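Local atomic coordinates of cytochrome c-552 Ks_3358 (Candidatus Kuenenia stuttgartiensis, PDB entry 5MXZ), a protein that binds a covalently attached heme c and, as a small c-type cytochrome of an anammox bacterium, probably transfers electrons. Residues K14-V19 with T24-G29. The protein carries 1 engineered substitution. Numbering follows the deposited sequence.
Sequences KTCHGV and TDLGEG. With ZN (zinc ion), chain G; HEC (heme c), chain B; EDO (1,2-ethanediol), chain N.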
loop_
_atom_site.group_PDB
_atom_site.type_symbol
_atom_site.label_atom_id
_atom_site.label_comp_id
_atom_site.label_asym_id
_atom_site.label_seq_id
_atom_site.Cartn_x
_atom_site.Cartn_y
_atom_site.Cartn_z
ATOM N N LYS A 14 1.151 -7.372 2.061
ATOM C CA LYS A 14 2.326 -8.169 1.686
ATOM C C LYS A 14 2.075 -9.176 0.547
ATOM O O LYS A 14 2.983 -9.428 -0.258
ATOM C CB LYS A 14 2.883 -8.857 2.950
ATOM C CG LYS A 14 3.925 -9.946 2.757
ATOM C CD LYS A 14 4.074 -10.775 4.026
ATOM C CE LYS A 14 4.069 -12.274 3.739
ATOM N NZ LYS A 14 5.176 -12.723 2.844
ATOM N N THR A 15 0.850 -9.713 0.477
ATOM C CA THR A 15 0.494 -10.713 -0.534
ATOM C C THR A 15 0.571 -10.173 -1.970
ATOM O O THR A 15 0.789 -10.937 -2.901
ATOM C CB THR A 15 -0.860 -11.422 -0.245
ATOM O OG1 THR A 15 -1.019 -12.530 -1.140
ATOM C CG2 THR A 15 -2.061 -10.474 -0.386
ATOM N N CYS A 16 0.407 -8.859 -2.138
ATOM C CA CYS A 16 0.522 -8.225 -3.452
ATOM C C CYS A 16 1.722 -7.281 -3.565
ATOM O O CYS A 16 2.386 -7.252 -4.604
ATOM C CB CYS A 16 -0.760 -7.485 -3.824
ATOM S SG CYS A 16 -2.221 -8.542 -4.027
ATOM N N HIS A 17 1.973 -6.510 -2.507
ATOM C CA HIS A 17 3.135 -5.619 -2.424
ATOM C C HIS A 17 4.140 -6.199 -1.426
ATOM O O HIS A 17 3.916 -6.134 -0.207
ATOM C CB HIS A 17 2.724 -4.226 -1.944
ATOM C CG HIS A 17 1.570 -3.626 -2.686
ATOM N ND1 HIS A 17 1.707 -3.029 -3.919
ATOM C CD2 HIS A 17 0.264 -3.499 -2.349
ATOM C CE1 HIS A 17 0.532 -2.575 -4.321
ATOM N NE2 HIS A 17 -0.360 -2.841 -3.382
ATOM N N GLY A 18 5.240 -6.760 -1.925
ATOM C CA GLY A 18 6.281 -7.343 -1.060
ATOM C C GLY A 18 6.970 -6.314 -0.174
ATOM O O GLY A 18 6.967 -5.114 -0.483
ATOM N N VAL A 19 7.582 -6.786 0.916
ATOM C CA VAL A 19 8.265 -5.903 1.887
ATOM C C VAL A 19 9.456 -5.127 1.314
ATOM O O VAL A 19 9.775 -4.037 1.796
ATOM C CB VAL A 19 8.676 -6.626 3.199
ATOM C CG1 VAL A 19 7.442 -7.057 3.976
ATOM C CG2 VAL A 19 9.603 -7.811 2.937
ATOM N N THR A 24 4.706 -8.699 -5.570
ATOM C CA THR A 24 4.781 -10.154 -5.699
ATOM C C THR A 24 4.323 -10.552 -7.100
ATOM O O THR A 24 3.860 -9.708 -7.881
ATOM C CB THR A 24 3.918 -10.887 -4.643
ATOM O OG1 THR A 24 2.536 -10.560 -4.833
ATOM C CG2 THR A 24 4.339 -10.526 -3.217
ATOM N N ASP A 25 4.447 -11.841 -7.412
ATOM C CA ASP A 25 3.941 -12.400 -8.657
ATOM C C ASP A 25 2.436 -12.122 -8.827
ATOM O O ASP A 25 1.999 -11.712 -9.910
ATOM C CB ASP A 25 4.251 -13.899 -8.717
ATOM C CG ASP A 25 3.857 -14.529 -10.033
ATOM O OD1 ASP A 25 4.387 -14.123 -11.095
ATOM O OD2 ASP A 25 3.014 -15.447 -10.007
ATOM N N LEU A 26 1.662 -12.327 -7.755
ATOM C CA LEU A 26 0.230 -12.002 -7.732
ATOM C C LEU A 26 -0.011 -10.502 -7.940
ATOM O O LEU A 26 -0.796 -10.118 -8.804
ATOM C CB LEU A 26 -0.422 -12.489 -6.424
ATOM C CG LEU A 26 -1.880 -12.118 -6.103
ATOM C CD1 LEU A 26 -2.869 -12.763 -7.066
ATOM C CD2 LEU A 26 -2.223 -12.480 -4.666
ATOM N N GLY A 27 0.665 -9.674 -7.142
ATOM C CA GLY A 27 0.559 -8.212 -7.240
ATOM C C GLY A 27 0.760 -7.672 -8.646
ATOM O O GLY A 27 -0.077 -6.928 -9.157
ATOM N N GLU A 28 1.863 -8.077 -9.268
ATOM C CA GLU A 28 2.214 -7.637 -10.617
ATOM C C GLU A 28 1.212 -8.097 -11.679
ATOM O O GLU A 28 0.908 -7.347 -12.608
ATOM C CB GLU A 28 3.621 -8.099 -10.986
ATOM C CG GLU A 28 4.253 -7.200 -12.029
ATOM C CD GLU A 28 5.521 -7.756 -12.635
ATOM O OE1 GLU A 28 6.289 -8.475 -11.954
ATOM O OE2 GLU A 28 5.763 -7.447 -13.817
ATOM N N GLY A 29 0.707 -9.323 -11.529
ATOM C CA GLY A 29 -0.329 -9.860 -12.414
ATOM C C GLY A 29 -1.627 -9.067 -12.368
ATOM O O GLY A 29 -2.329 -8.956 -13.372
HETATM ZN ZN ZN G . 7.545 -7.453 -14.574
HETATM FE FE HEC B . -2.326 -2.121 -3.308
HETATM C CHA HEC B . -2.015 0.010 -5.989
HETATM C CHB HEC B . -0.983 0.254 -1.219
HETATM C CHC HEC B . -3.207 -4.068 -0.600
HETATM C CHD HEC B . -2.885 -4.743 -5.430
HETATM N NA HEC B . -1.639 -0.166 -3.564
HETATM C C1A HEC B . -1.509 0.516 -4.710
HETATM C C2A HEC B . -0.946 1.875 -4.582
HETATM C C3A HEC B . -0.637 1.966 -3.149
HETATM C C4A HEC B . -1.098 0.646 -2.639
HETATM C CMA HEC B . -0.023 3.123 -2.397
HETATM C CAA HEC B . -0.703 2.853 -5.702
HETATM C CBA HEC B . -1.558 4.089 -5.778
HETATM C CGA HEC B . -0.934 4.976 -6.839
HETATM O O1A HEC B . 0.063 4.594 -7.490
HETATM O O2A HEC B . -1.450 6.083 -7.032
HETATM N NB HEC B . -2.150 -1.927 -1.233
HETATM C C1B HEC B . -1.559 -0.917 -0.547
HETATM C C2B HEC B . -1.561 -1.052 0.938
HETATM C C3B HEC B . -2.237 -2.349 1.080
HETATM C C4B HEC B . -2.532 -2.803 -0.289
HETATM C CMB HEC B . -1.001 -0.122 1.983
HETATM C CAB HEC B . -2.581 -3.060 2.321
HETATM C CBB HEC B . -3.643 -2.413 3.183
HETATM N NC HEC B . -2.972 -4.092 -3.048
HETATM C C1C HEC B . -3.225 -4.751 -1.900
HETATM C C2C HEC B . -3.611 -6.185 -2.050
HETATM C C3C HEC B . -3.517 -6.349 -3.508
HETATM C C4C HEC B . -3.093 -5.025 -4.010
HETATM C CMC HEC B . -3.983 -7.182 -0.982
HETATM C CAC HEC B . -3.742 -7.592 -4.310
HETATM C CBC HEC B . -5.097 -8.252 -4.274
HETATM N ND HEC B . -2.464 -2.319 -5.373
HETATM C C1D HEC B . -2.696 -3.441 -6.080
HETATM C C2D HEC B . -2.747 -3.265 -7.548
HETATM C C3D HEC B . -2.475 -1.831 -7.712
HETATM C C4D HEC B . -2.313 -1.379 -6.315
HETATM C CMD HEC B . -2.993 -4.300 -8.615
HETATM C CAD HEC B . -2.419 -0.997 -8.962
HETATM C CBD HEC B . -3.785 -0.293 -9.017
HETATM C CGD HEC B . -3.728 1.222 -9.149
HETATM O O1D HEC B . -4.794 1.835 -9.398
HETATM O O2D HEC B . -2.647 1.842 -9.014
HETATM C C1 EDO N . 8.578 -0.858 1.172
HETATM O O1 EDO N . 8.106 0.242 0.387
HETATM C C2 EDO N . 7.388 -1.651 1.702
HETATM O O2 EDO N . 6.589 -2.090 0.600
HETATM O O HOH W 1 9.027 -8.118 -13.413
#
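A single hydroxyl, OG1 of Thr24, both caps a helix and grips the heme-binding loop. It donates to the carbonyl of Thr15, with OG1 2.6 Å from Thr15 O and above the carbonyl plane, and it accepts from the first turn of its own helix, Gly27 N lying 3.1 Å from Thr24 OG1 in a nearly straight bond (170°). At this N-cap residue chi1 of 63° sets OG1 between backbone N and carbonyl carbon, where it faces both Thr15 O and Gly27 N, while CG2 packs near the carbonyl of Lys14. Next along the loop, Cys16 O receives Thr24 N at 2.9 Å and a CA-H...O contact from Gly27 CA at 3.3 Å. With no side chain on Gly27, helix and loop approach to 3.8 Å between the CA atoms of Cys16 and Gly27. Leu26 CD2 lies 4.0 Å from Cys16 SG, the thioether sulfur bonded to heme CAC. The loop carries the rest of the CXXCH motif of c-type cytochromes, which begins at Cys13, the other heme-linked cysteine: His17 NE2 binds the iron, with Met61 as the other axial ligand, and the ring of His17 stacks with Phe35. The contact thus docks the start of helix 25-30 against the loop following helix 5-12, whose Phe9 touches His17.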